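Local coordinates for beta-1,4-mannanase (Caldicellulosiruptor saccharolyticus, PDB 1PMH), which binds beta-1,4-linked mannan chains such as mannohexaose as a family 27 carbohydrate-binding module, probably directing the mannanase that carries it to its substrate, at residues 83-88 with 178-183; 102-107 with 163-168; 108-113 with 157-162; 114-119 with 145-150. All coordinates share one frame; numbering follows the deposited sequence.

Contact 1: residues 83-88 with 178-183; sequences KSVEFE and VRIRPE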
# COMPACT_ATOMS: atom_id res chain seq x y z
N LYS A 83 -14.48 4.24 9.07
CA LYS A 83 -14.42 2.96 9.75
C LYS A 83 -13.44 1.98 9.16
O LYS A 83 -13.15 0.97 9.80
CB LYS A 83 -15.81 2.30 9.88
CG LYS A 83 -16.82 3.20 10.60
CD LYS A 83 -18.07 2.42 10.89
CE LYS A 83 -19.04 3.25 11.69
NZ LYS A 83 -20.19 2.46 12.17
N SER A 84 -12.89 2.25 7.97
CA SER A 84 -11.97 1.32 7.36
C SER A 84 -11.00 2.03 6.42
O SER A 84 -11.29 3.10 5.90
CB SER A 84 -12.71 0.20 6.60
OG SER A 84 -13.42 0.66 5.49
N VAL A 85 -9.88 1.37 6.19
CA VAL A 85 -8.93 1.69 5.10
C VAL A 85 -8.84 0.46 4.22
O VAL A 85 -8.54 -0.61 4.70
CB VAL A 85 -7.54 2.08 5.64
CG1 VAL A 85 -6.59 2.30 4.46
CG2 VAL A 85 -7.67 3.38 6.48
N GLU A 86 -9.13 0.66 2.94
CA GLU A 86 -9.15 -0.39 1.95
C GLU A 86 -8.07 -0.14 0.91
O GLU A 86 -7.69 1.01 0.66
CB GLU A 86 -10.52 -0.37 1.25
CG GLU A 86 -10.76 -1.53 0.33
CD GLU A 86 -12.19 -1.57 -0.12
OE1 GLU A 86 -13.07 -1.23 0.72
OE2 GLU A 86 -12.43 -2.02 -1.27
N PHE A 87 -7.53 -1.18 0.30
CA PHE A 87 -6.50 -1.03 -0.73
C PHE A 87 -6.47 -2.28 -1.59
O PHE A 87 -6.94 -3.35 -1.18
CB PHE A 87 -5.14 -0.80 -0.08
CG PHE A 87 -4.66 -1.99 0.69
CD1 PHE A 87 -3.94 -3.00 0.04
CD2 PHE A 87 -5.05 -2.19 2.00
CE1 PHE A 87 -3.64 -4.16 0.69
CE2 PHE A 87 -4.72 -3.39 2.66
CZ PHE A 87 -4.01 -4.35 2.00
N GLU A 88 -5.86 -2.12 -2.77
CA GLU A 88 -5.52 -3.24 -3.65
C GLU A 88 -4.02 -3.18 -3.90
O GLU A 88 -3.47 -2.13 -4.20
CB GLU A 88 -6.28 -3.13 -4.99
CG GLU A 88 -7.80 -3.20 -4.85
CD GLU A 88 -8.55 -3.11 -6.17
OE1 GLU A 88 -8.39 -4.03 -6.96
OE2 GLU A 88 -9.36 -2.16 -6.35
N VAL A 178 -6.64 3.02 -2.92
CA VAL A 178 -6.50 3.18 -1.47
C VAL A 178 -7.61 4.12 -1.04
O VAL A 178 -7.67 5.24 -1.51
CB VAL A 178 -5.11 3.73 -1.13
CG1 VAL A 178 -5.03 4.02 0.37
CG2 VAL A 178 -4.01 2.75 -1.60
N ARG A 179 -8.50 3.65 -0.17
CA ARG A 179 -9.68 4.41 0.21
C ARG A 179 -9.82 4.45 1.72
O ARG A 179 -9.67 3.42 2.41
CB ARG A 179 -10.96 3.80 -0.40
CG ARG A 179 -10.93 3.82 -1.92
CD ARG A 179 -12.27 3.55 -2.51
NE ARG A 179 -12.54 2.13 -2.35
CZ ARG A 179 -13.70 1.59 -2.70
NH1 ARG A 179 -14.71 2.35 -3.10
NH2 ARG A 179 -13.86 0.28 -2.57
N ILE A 180 -10.14 5.63 2.26
CA ILE A 180 -10.51 5.81 3.66
C ILE A 180 -12.02 5.99 3.63
O ILE A 180 -12.52 6.93 3.01
CB ILE A 180 -9.75 6.99 4.27
CG1 ILE A 180 -8.22 6.83 4.12
CG2 ILE A 180 -10.25 7.25 5.70
CD1 ILE A 180 -7.51 8.13 4.51
N ARG A 181 -12.72 5.03 4.24
CA ARG A 181 -14.12 4.78 3.93
C ARG A 181 -14.98 4.79 5.19
O ARG A 181 -14.54 4.30 6.22
CB ARG A 181 -14.33 3.42 3.24
CG ARG A 181 -13.53 3.21 1.99
CD ARG A 181 -13.86 1.90 1.29
NE ARG A 181 -15.13 2.02 0.58
CZ ARG A 181 -15.92 1.03 0.19
NH1 ARG A 181 -15.61 -0.21 0.47
NH2 ARG A 181 -17.08 1.30 -0.39
N PRO A 182 -16.21 5.26 5.09
CA PRO A 182 -17.18 5.02 6.18
C PRO A 182 -17.63 3.57 6.34
O PRO A 182 -18.14 3.14 7.39
CB PRO A 182 -18.34 5.95 5.83
CG PRO A 182 -18.29 6.05 4.29
CD PRO A 182 -16.80 6.06 4.00
N GLU A 183 -17.44 2.76 5.30
CA GLU A 183 -17.85 1.37 5.35
C GLU A 183 -17.11 0.58 6.42
O GLU A 183 -15.89 0.73 6.58
CB GLU A 183 -17.63 0.73 3.97
CG GLU A 183 -18.63 1.11 2.90
CD GLU A 183 -18.54 2.51 2.33
OE1 GLU A 183 -17.53 3.21 2.51
OE2 GLU A 183 -19.56 2.91 1.74
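Lys83 and Ser84 both donate their backbone N-H to Arg181 O, the signature of a classic beta bulge at the start of strand 84-92 in this jelly-roll beta-sandwich. The two bonds are 2.9 Å from Lys83 N and 3.2 Å from Ser84 N, and both donors lie in the plane of the Arg181 carbonyl. Beyond the bulge the strands run antiparallel, their axes at 162°. Ser84 and Arg181 close a hydrogen-bonded pair, as do Glu86 and Arg179, while the non-hydrogen-bonded pair Val85-Ile180 turns its side chains to the opposite face. The Ser84 hydroxyl is also satisfied: with OG between the backbone N and the carbonyl carbon (chi1 66°), it donates to Glu183 O at 2.7 Å, tying the turn after strand 172-181 back to the strand.

On the face of Ser84, Glu86, Arg179 and Arg181, the Glu86 carboxylate is shared. Glu86 OE1 takes Arg181 NH1 at 2.7 Å on the syn side. Glu86 OE2 takes Arg179 NH2 at 3.0 Å from above the carboxylate plane, 60° out of it, and is bonded by His141 NE2 as well. The two guanidinium groups overlie each other, with Arg179 NH2 over the centre of the Arg181 group; the carboxylate that both share would ease their repulsion. Glu183 adds a further negative charge: its OE1 sits 3.3 Å from Arg181 NE but well out of the guanidinium plane, where no N-H points at it.

Contact 2: residues 102-107 with 163-168; sequences GFAYKV and AGQNSN. Unlike the reference sequence in segment 102-107: Ala104 (reference Pro). With BMA (beta-D-mannopyranose), chain B; BMA (beta-D-mannopyranose), chain C.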
# COMPACT_ATOMS: atom_id res chain seq x y z
N GLY A 102 9.18 -14.50 1.15
CA GLY A 102 7.92 -13.79 1.01
C GLY A 102 8.07 -12.42 1.63
O GLY A 102 9.18 -12.00 1.89
N PHE A 103 6.99 -11.71 1.77
CA PHE A 103 7.06 -10.40 2.38
C PHE A 103 5.88 -10.18 3.30
O PHE A 103 4.86 -10.84 3.22
CB PHE A 103 7.23 -9.28 1.33
CG PHE A 103 6.01 -8.93 0.52
CD1 PHE A 103 5.15 -7.96 0.94
CD2 PHE A 103 5.76 -9.54 -0.70
CE1 PHE A 103 4.04 -7.61 0.23
CE2 PHE A 103 4.65 -9.18 -1.43
CZ PHE A 103 3.79 -8.22 -0.94
N ALA A 104 6.06 -9.20 4.17
CA ALA A 104 5.03 -8.73 5.09
C ALA A 104 4.66 -7.31 4.70
O ALA A 104 5.45 -6.57 4.12
CB ALA A 104 5.57 -8.77 6.51
N TYR A 105 3.47 -6.90 5.06
CA TYR A 105 3.06 -5.52 4.95
C TYR A 105 2.23 -5.13 6.15
O TYR A 105 1.60 -5.96 6.83
CB TYR A 105 2.38 -5.18 3.62
CG TYR A 105 0.99 -5.76 3.54
CD1 TYR A 105 -0.08 -5.05 4.01
CD2 TYR A 105 0.75 -7.03 3.04
CE1 TYR A 105 -1.37 -5.58 4.00
CE2 TYR A 105 -0.52 -7.57 3.00
CZ TYR A 105 -1.57 -6.87 3.54
OH TYR A 105 -2.86 -7.35 3.54
N LYS A 106 2.22 -3.83 6.41
CA LYS A 106 1.38 -3.21 7.44
C LYS A 106 0.75 -1.95 6.86
O LYS A 106 1.36 -1.27 6.05
CB LYS A 106 2.17 -2.86 8.69
CG LYS A 106 2.98 -3.97 9.29
CD LYS A 106 3.54 -3.64 10.66
CE LYS A 106 4.17 -4.84 11.35
NZ LYS A 106 4.67 -4.45 12.71
N VAL A 107 -0.45 -1.66 7.35
CA VAL A 107 -1.16 -0.44 7.04
C VAL A 107 -1.35 0.30 8.36
O VAL A 107 -1.87 -0.29 9.33
CB VAL A 107 -2.50 -0.73 6.37
CG1 VAL A 107 -3.25 0.55 6.10
CG2 VAL A 107 -2.29 -1.50 5.07
N ALA A 163 8.05 -5.34 4.11
CA ALA A 163 9.29 -5.92 4.63
C ALA A 163 9.53 -7.27 4.01
O ALA A 163 8.74 -8.20 4.16
CB ALA A 163 9.27 -6.06 6.17
N GLY A 164 10.64 -7.38 3.29
CA GLY A 164 11.03 -8.69 2.77
C GLY A 164 11.37 -9.65 3.91
O GLY A 164 12.07 -9.31 4.84
N GLN A 165 10.87 -10.86 3.81
CA GLN A 165 11.14 -11.90 4.82
C GLN A 165 11.91 -13.01 4.13
O GLN A 165 11.38 -13.94 3.54
CB GLN A 165 9.85 -12.42 5.43
CG GLN A 165 9.07 -11.40 6.26
CD GLN A 165 7.83 -11.95 6.86
OE1 GLN A 165 6.80 -11.98 6.16
NE2 GLN A 165 7.88 -12.40 8.06
N ASN A 166 13.23 -12.82 4.12
CA ASN A 166 14.14 -13.71 3.38
C ASN A 166 13.74 -13.79 1.92
O ASN A 166 13.87 -14.83 1.30
CB ASN A 166 14.25 -15.09 4.02
CG ASN A 166 14.55 -15.01 5.49
OD1 ASN A 166 15.54 -14.38 5.84
ND2 ASN A 166 13.63 -15.42 6.34
N SER A 167 13.30 -12.67 1.34
CA SER A 167 12.93 -12.62 -0.07
C SER A 167 14.11 -12.15 -0.93
O SER A 167 14.88 -11.28 -0.53
CB SER A 167 11.77 -11.64 -0.26
OG SER A 167 11.42 -11.48 -1.62
N ASN A 168 14.17 -12.66 -2.16
CA ASN A 168 15.04 -12.12 -3.20
C ASN A 168 14.28 -11.45 -4.32
O ASN A 168 14.84 -11.20 -5.41
CB ASN A 168 15.98 -13.18 -3.76
CG ASN A 168 15.28 -14.31 -4.45
OD1 ASN A 168 14.03 -14.34 -4.50
ND2 ASN A 168 15.94 -15.25 -4.99
C1 BMA B . 8.05 -3.98 13.41
C2 BMA B . 8.01 -2.90 12.37
C3 BMA B . 8.37 -1.59 13.06
C4 BMA B . 7.46 -1.39 14.28
C5 BMA B . 7.44 -2.61 15.17
C6 BMA B . 6.41 -2.42 16.27
O2 BMA B . 6.71 -2.82 11.82
O3 BMA B . 8.31 -0.54 12.09
O4 BMA B . 8.02 -0.40 15.11
O5 BMA B . 7.10 -3.75 14.44
O6 BMA B . 6.57 -3.46 17.18
C1 BMA C . 8.56 -9.07 13.33
C2 BMA C . 7.23 -8.67 13.92
C3 BMA C . 6.88 -7.28 13.41
C4 BMA C . 8.05 -6.35 13.54
C5 BMA C . 9.34 -6.91 12.93
C6 BMA C . 10.56 -6.05 13.10
O2 BMA C . 7.35 -8.61 15.33
O3 BMA C . 5.69 -6.78 14.00
O4 BMA C . 7.68 -5.20 12.82
O5 BMA C . 9.61 -8.17 13.52
O6 BMA C . 10.77 -5.73 14.45
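Of the flat groups, the Gln165 carboxamide meets Ala104 through its oxygen, OE1 lying 3.5 Å from Ala104 CB, whereas the Phe103 ring turns away from segment 163-168. OE1 makes no hydrogen bond to Ala104 N, where the angle is poor; it accepts instead from Asn121 N. Phe103 CG lies between the backbone N and the carbonyl carbon (chi1 74°), and the ring packs on Met89, Ile91 and Ile122 in the core. Phe103 CB is 3.4 Å from Ala163 O. Opposite Phe103 stands Gly164, in a non-hydrogen-bonded antiparallel pair with 4.3 Å between CA atoms.

Two hydrogen-bonded pairs flank it. Ala104, which differs from the reference sequence, exchanges two bonds with Ala163, Ala104 N to Ala163 O being 2.9 Å. Gly102 O receives Gln165 N at 2.8 Å, but the return bond from Gly102 N is weak.

Ala104, Ala163 and Gln165 lie on the face where Trp60 packs and where Lys106 also points. Lys106 NZ donates to O2 of one mannose (chain B) at 2.8 Å and to O3 and O4 of the next (chain C), and is paired with Glu115. This is the sugar-binding face of the CBM27 beta-sandwich.

Contact 3: residues 108-113 with 157-162; sequences VINDGW and QLVFQF. With BMA (beta-D-mannopyranose), chain D; BMA (beta-D-mannopyranose), chain E; BMA (beta-D-mannopyranose), chain B; EDO (1,2-ethanediol), chain G.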
# COMPACT_ATOMS: atom_id res chain seq x y z
N VAL A 108 -0.91 1.55 8.40
CA VAL A 108 -0.73 2.30 9.62
C VAL A 108 -1.27 3.71 9.45
O VAL A 108 -1.06 4.34 8.42
CB VAL A 108 0.78 2.38 9.94
CG1 VAL A 108 1.14 3.28 11.06
CG2 VAL A 108 1.33 0.98 10.19
N ILE A 109 -1.91 4.22 10.51
CA ILE A 109 -2.09 5.66 10.67
C ILE A 109 -1.01 6.14 11.59
O ILE A 109 -0.94 5.71 12.75
CB ILE A 109 -3.49 6.05 11.18
CG1 ILE A 109 -4.58 5.59 10.20
CG2 ILE A 109 -3.55 7.55 11.43
CD1 ILE A 109 -6.01 5.78 10.76
N ASN A 110 -0.11 6.98 11.08
CA ASN A 110 1.05 7.40 11.85
C ASN A 110 0.77 8.55 12.79
O ASN A 110 1.32 9.62 12.68
CB ASN A 110 2.23 7.65 10.90
CG ASN A 110 3.55 7.77 11.63
OD1 ASN A 110 3.67 7.33 12.79
ND2 ASN A 110 4.55 8.36 10.94
N ASP A 111 -0.10 8.25 13.77
CA ASP A 111 -0.39 9.08 14.93
C ASP A 111 -0.06 8.19 16.12
O ASP A 111 -0.77 7.21 16.41
CB ASP A 111 -1.84 9.51 14.98
CG ASP A 111 -2.08 10.51 16.10
OD1 ASP A 111 -1.73 10.16 17.25
OD2 ASP A 111 -2.64 11.58 15.83
N GLY A 112 1.15 8.35 16.65
CA GLY A 112 1.73 7.41 17.58
C GLY A 112 1.97 6.03 16.99
O GLY A 112 2.20 5.09 17.76
N TRP A 113 1.97 5.90 15.66
CA TRP A 113 2.15 4.64 14.93
C TRP A 113 1.08 3.62 15.34
O TRP A 113 1.27 2.76 16.18
CB TRP A 113 3.55 4.06 15.10
CG TRP A 113 3.80 2.86 14.22
CD1 TRP A 113 3.68 1.53 14.57
CD2 TRP A 113 4.26 2.88 12.90
NE1 TRP A 113 4.00 0.71 13.52
CE2 TRP A 113 4.40 1.52 12.49
CE3 TRP A 113 4.61 3.91 12.02
CZ2 TRP A 113 4.86 1.18 11.21
CZ3 TRP A 113 5.06 3.55 10.75
CH2 TRP A 113 5.16 2.21 10.40
N GLN A 157 -1.20 11.05 8.35
CA GLN A 157 -0.24 10.34 7.51
C GLN A 157 -0.61 8.86 7.51
O GLN A 157 -0.58 8.19 8.54
CB GLN A 157 1.18 10.59 7.99
CG GLN A 157 2.17 10.05 6.98
CD GLN A 157 3.60 10.15 7.44
OE1 GLN A 157 3.93 9.86 8.60
NE2 GLN A 157 4.49 10.58 6.54
N LEU A 158 -0.89 8.35 6.31
CA LEU A 158 -1.13 6.92 6.10
C LEU A 158 0.18 6.34 5.63
O LEU A 158 0.80 6.89 4.72
CB LEU A 158 -2.21 6.77 5.05
CG LEU A 158 -2.73 5.40 4.71
CD1 LEU A 158 -3.37 4.70 5.87
CD2 LEU A 158 -3.68 5.50 3.53
N VAL A 159 0.56 5.22 6.25
CA VAL A 159 1.80 4.55 5.94
C VAL A 159 1.52 3.11 5.54
O VAL A 159 0.78 2.40 6.22
CB VAL A 159 2.78 4.61 7.10
CG1 VAL A 159 4.05 3.81 6.81
CG2 VAL A 159 3.13 6.06 7.43
N PHE A 160 2.16 2.71 4.44
CA PHE A 160 2.26 1.32 4.05
C PHE A 160 3.71 0.88 4.27
O PHE A 160 4.62 1.47 3.72
CB PHE A 160 1.91 1.10 2.59
CG PHE A 160 0.46 1.24 2.29
CD1 PHE A 160 -0.12 2.46 2.21
CD2 PHE A 160 -0.34 0.10 2.08
CE1 PHE A 160 -1.49 2.63 1.95
CE2 PHE A 160 -1.67 0.23 1.81
CZ PHE A 160 -2.21 1.51 1.76
N GLN A 161 3.88 -0.12 5.15
CA GLN A 161 5.16 -0.71 5.39
C GLN A 161 5.26 -2.02 4.61
O GLN A 161 4.32 -2.78 4.62
CB GLN A 161 5.37 -0.96 6.87
CG GLN A 161 6.74 -1.55 7.18
CD GLN A 161 6.92 -1.68 8.68
OE1 GLN A 161 6.80 -2.79 9.23
NE2 GLN A 161 7.19 -0.59 9.34
N PHE A 162 6.41 -2.25 3.97
CA PHE A 162 6.70 -3.49 3.31
C PHE A 162 7.96 -4.03 3.92
O PHE A 162 8.91 -3.28 4.14
CB PHE A 162 6.91 -3.26 1.81
CG PHE A 162 5.70 -2.79 1.11
CD1 PHE A 162 5.38 -1.44 1.05
CD2 PHE A 162 4.84 -3.70 0.49
CE1 PHE A 162 4.21 -1.03 0.43
CE2 PHE A 162 3.66 -3.24 -0.11
CZ PHE A 162 3.40 -1.93 -0.16
C1 BMA D . 7.52 0.88 14.94
C2 BMA D . 7.84 1.64 16.22
C3 BMA D . 7.33 3.04 15.97
C4 BMA D . 7.93 3.64 14.71
C5 BMA D . 7.74 2.73 13.49
C6 BMA D . 8.37 3.20 12.18
O2 BMA D . 9.22 1.64 16.48
O3 BMA D . 7.61 3.82 17.12
O4 BMA D . 7.22 4.81 14.43
O5 BMA D . 8.23 1.45 13.86
O6 BMA D . 9.74 3.41 12.34
C1 BMA E . 8.03 5.88 13.90
C2 BMA E . 7.16 6.90 13.20
C3 BMA E . 8.04 8.04 12.65
C4 BMA E . 8.79 8.64 13.85
C5 BMA E . 9.58 7.60 14.64
C6 BMA E . 10.29 8.06 15.92
O2 BMA E . 6.10 7.28 14.05
O3 BMA E . 7.17 9.04 12.15
O4 BMA E . 9.75 9.58 13.45
O5 BMA E . 8.70 6.56 14.98
O6 BMA E . 11.15 7.01 16.33
C1 BMA B . 8.05 -3.98 13.41
C2 BMA B . 8.01 -2.90 12.37
C3 BMA B . 8.37 -1.59 13.06
C4 BMA B . 7.46 -1.39 14.28
C5 BMA B . 7.44 -2.61 15.17
C6 BMA B . 6.41 -2.42 16.27
O2 BMA B . 6.71 -2.82 11.82
O3 BMA B . 8.31 -0.54 12.09
O4 BMA B . 8.02 -0.40 15.11
O5 BMA B . 7.10 -3.75 14.44
O6 BMA B . 6.57 -3.46 17.18
C1 EDO G . 4.77 11.16 2.20
O1 EDO G . 4.53 11.07 3.59
C2 EDO G . 4.43 12.50 1.56
O2 EDO G . 3.06 12.82 1.49
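Val108 and Val159 form an antiparallel hydrogen-bonded pair, Val108 N to Val159 O at 2.9 Å and Val159 N to Val108 O at 2.8 Å, which defines the register of strands 102-109 and 153-165 at this point. Ile109 and Leu158 follow as a non-hydrogen-bonded pair facing the sandwich core. Asn110 N then reaches Gln157 O in a nearly straight bond of 2.9 Å, just where the chain leaves the sheet through an inverse gamma turn centred on Asn110.

The side chains of Asn110 and Gln157 lie side by side with their amide planes only 9° apart. Asn110 ND2 gives one N-H to Gln157 OE1 at 2.8 Å. The other runs from Asn110 ND2 to O3 of the chain E mannose at 3.0 Å, while Asn110 OD1 accepts from O2 of that sugar. All the polar atoms of the Asn110 amide are thus engaged.

One face of the Trp113 indole takes C5 of the chain D mannose over its centre, 3.5 Å from Trp113 CD2; Val108 CG1 lies on the opposite face, toward the rim. Trp113 NE1 bonds to Glu115. The Gln161 and Trp113 side chains cross at about a right angle, although the amide and ring planes are only 28° apart, and Gln161 NE2 lies 3.5 Å from Trp113 CZ2. Gln161 OE1 accepts from O2 of the chain B mannose (2.6 Å), and NE2 donates both to O3 of that sugar and to Asp64.

The chemistry implies recognition of mannose in two ways: a hydrophobic platform under one ring, and amides reading the O2 and O3 hydroxyls of its neighbours on both sides.

Contact 4: residues 114-119 with 145-150; sequences KELGSE and AIPEDF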
# COMPACT_ATOMS: atom_id res chain seq x y z
N LYS A 114 -0.09 3.72 14.73
CA LYS A 114 -1.23 2.87 14.99
C LYS A 114 -1.44 1.91 13.84
O LYS A 114 -1.85 2.30 12.75
CB LYS A 114 -2.45 3.77 15.16
CG LYS A 114 -3.71 3.06 15.57
CD LYS A 114 -3.57 2.43 16.94
CE LYS A 114 -4.86 1.75 17.30
NZ LYS A 114 -4.83 0.98 18.57
N GLU A 115 -1.09 0.67 14.05
CA GLU A 115 -1.29 -0.35 13.05
C GLU A 115 -2.77 -0.67 12.93
O GLU A 115 -3.42 -1.00 13.92
CB GLU A 115 -0.49 -1.61 13.36
CG GLU A 115 1.00 -1.29 13.46
CD GLU A 115 1.96 -2.42 13.71
OE1 GLU A 115 1.52 -3.55 13.58
OE2 GLU A 115 3.16 -2.16 13.95
N LEU A 116 -3.28 -0.60 11.71
CA LEU A 116 -4.61 -1.02 11.41
C LEU A 116 -4.71 -2.47 11.04
O LEU A 116 -5.71 -3.14 11.34
CB LEU A 116 -5.22 -0.19 10.27
CG LEU A 116 -5.21 1.34 10.47
CD1 LEU A 116 -5.90 1.96 9.28
CD2 LEU A 116 -5.81 1.73 11.81
N GLY A 117 -3.69 -3.00 10.38
CA GLY A 117 -3.67 -4.38 10.01
C GLY A 117 -2.36 -4.71 9.34
O GLY A 117 -1.56 -3.83 9.03
N SER A 118 -2.13 -6.01 9.22
CA SER A 118 -0.91 -6.52 8.66
C SER A 118 -1.10 -7.93 8.20
O SER A 118 -2.01 -8.62 8.66
CB SER A 118 0.20 -6.47 9.71
OG SER A 118 -0.15 -7.21 10.85
N GLU A 119 -0.19 -8.35 7.31
CA GLU A 119 -0.05 -9.74 6.96
C GLU A 119 1.42 -10.08 6.79
O GLU A 119 2.22 -9.25 6.38
CB GLU A 119 -0.76 -10.12 5.68
CG GLU A 119 -2.27 -9.93 5.70
CD GLU A 119 -2.88 -10.65 4.50
OE1 GLU A 119 -3.15 -11.88 4.63
OE2 GLU A 119 -3.05 -10.00 3.43
N ALA A 145 -9.96 -2.26 9.85
CA ALA A 145 -10.74 -1.37 10.68
C ALA A 145 -9.93 -0.17 11.15
O ALA A 145 -8.77 -0.30 11.56
CB ALA A 145 -11.30 -2.09 11.89
N ILE A 146 -10.58 0.99 11.17
CA ILE A 146 -10.12 2.13 11.96
C ILE A 146 -10.76 1.95 13.35
O ILE A 146 -11.99 1.96 13.44
CB ILE A 146 -10.50 3.47 11.34
CG1 ILE A 146 -9.91 3.61 9.93
CG2 ILE A 146 -10.07 4.62 12.23
CD1 ILE A 146 -10.39 4.82 9.17
N PRO A 147 -10.00 1.79 14.43
CA PRO A 147 -10.59 1.55 15.75
C PRO A 147 -11.34 2.78 16.21
O PRO A 147 -11.03 3.91 15.82
CB PRO A 147 -9.36 1.20 16.59
CG PRO A 147 -8.21 1.83 15.92
CD PRO A 147 -8.53 1.82 14.46
N GLU A 148 -12.29 2.56 17.11
CA GLU A 148 -13.18 3.62 17.59
C GLU A 148 -12.38 4.80 18.15
O GLU A 148 -12.72 5.97 17.93
CB GLU A 148 -14.21 3.01 18.56
CG GLU A 148 -15.04 1.90 17.92
CD GLU A 148 -14.47 0.47 17.96
OE1 GLU A 148 -13.54 0.09 17.19
OE2 GLU A 148 -15.02 -0.32 18.76
N ASP A 149 -11.29 4.51 18.87
CA ASP A 149 -10.50 5.58 19.49
C ASP A 149 -9.72 6.40 18.47
O ASP A 149 -9.21 7.46 18.84
CB ASP A 149 -9.58 5.06 20.60
CG ASP A 149 -8.33 4.38 20.11
OD1 ASP A 149 -8.39 3.59 19.16
OD2 ASP A 149 -7.23 4.47 20.71
N PHE A 150 -9.62 5.96 17.21
CA PHE A 150 -9.05 6.78 16.12
C PHE A 150 -10.07 7.50 15.27
O PHE A 150 -9.68 8.18 14.31
CB PHE A 150 -8.11 5.90 15.27
CG PHE A 150 -6.68 5.98 15.71
CD1 PHE A 150 -6.30 5.66 16.99
CD2 PHE A 150 -5.71 6.49 14.84
CE1 PHE A 150 -4.97 5.88 17.39
CE2 PHE A 150 -4.45 6.67 15.24
CZ PHE A 150 -4.06 6.39 16.51
O HOH W 1 -7.61 -2.20 13.06
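Leu116 O and Ala145 O are gripped by one water, which donates to both at 2.7 Å and so joins two backbones that make no direct hydrogen bond to each other. Beside this bridge the end of the Leu116 side chain comes close to segment 145-150: Leu116 CD2 lies 3.6 Å from Ala145 O and 3.8 Å from Pro147 CD. The Leu116 and Pro147 side chains cross at about a right angle, and Leu116 CD1 has a looser apolar contact, 4.4 Å, with Ile146 CG1.

Leu116 and Gly117 both face Val107, a classic beta bulge in strand 114-122, which belongs to the sheet that carries the glycan site. Segment 145-150 is the exit of strand 135-145, from the other sheet of the jelly roll, and passes into a short 3-10 turn in which Phe150 N bonds Pro147 O. The contact therefore spans the two sheets at one margin of the sandwich.

At the start of strand 114-122, Lys114 lies against the Phe150 ring. The Lys114 side-chain contacts are those of one of two modelled copies and need not hold for the other. Lys114 CG sits over the ring face, 3.6 Å from the Phe150 centroid and 16° off the normal, a CH-pi contact; Lys114 CB comes 3.4 Å from CZ of Phe150. A bend at chi2 (64°) places CD; beyond it the side chain slides past Pro147 in the opposite direction, with Lys114 CE 3.6 Å from Pro147 CG. The Phe150 ring also has a cation-pi partner in Lys154. Lys114 NZ ends 4.5 Å from Asp149 OD1, beyond a salt bridge.

Followed from the N terminus, the chain opens contact 1 at 83-88, contact 2 at 102-107, contact 3 at 108-113 and contact 4 at 114-119. It closes them in reverse order, at 145-150, 157-162, 163-168 and 178-183, so the four loops are nested and none cross. Contact 1, the outermost, pairs strands 84-92 and 172-181 of one sheet. Contacts 2 and 3 are successive parts of a single strand pair in the other, and both touch the chain B mannose. Contact 4 reaches between the sheets. Core packing completes the sandwich: Phe87 meets Tyr105 and Phe160, Val178 meets Leu158, and Val85 meets Leu116.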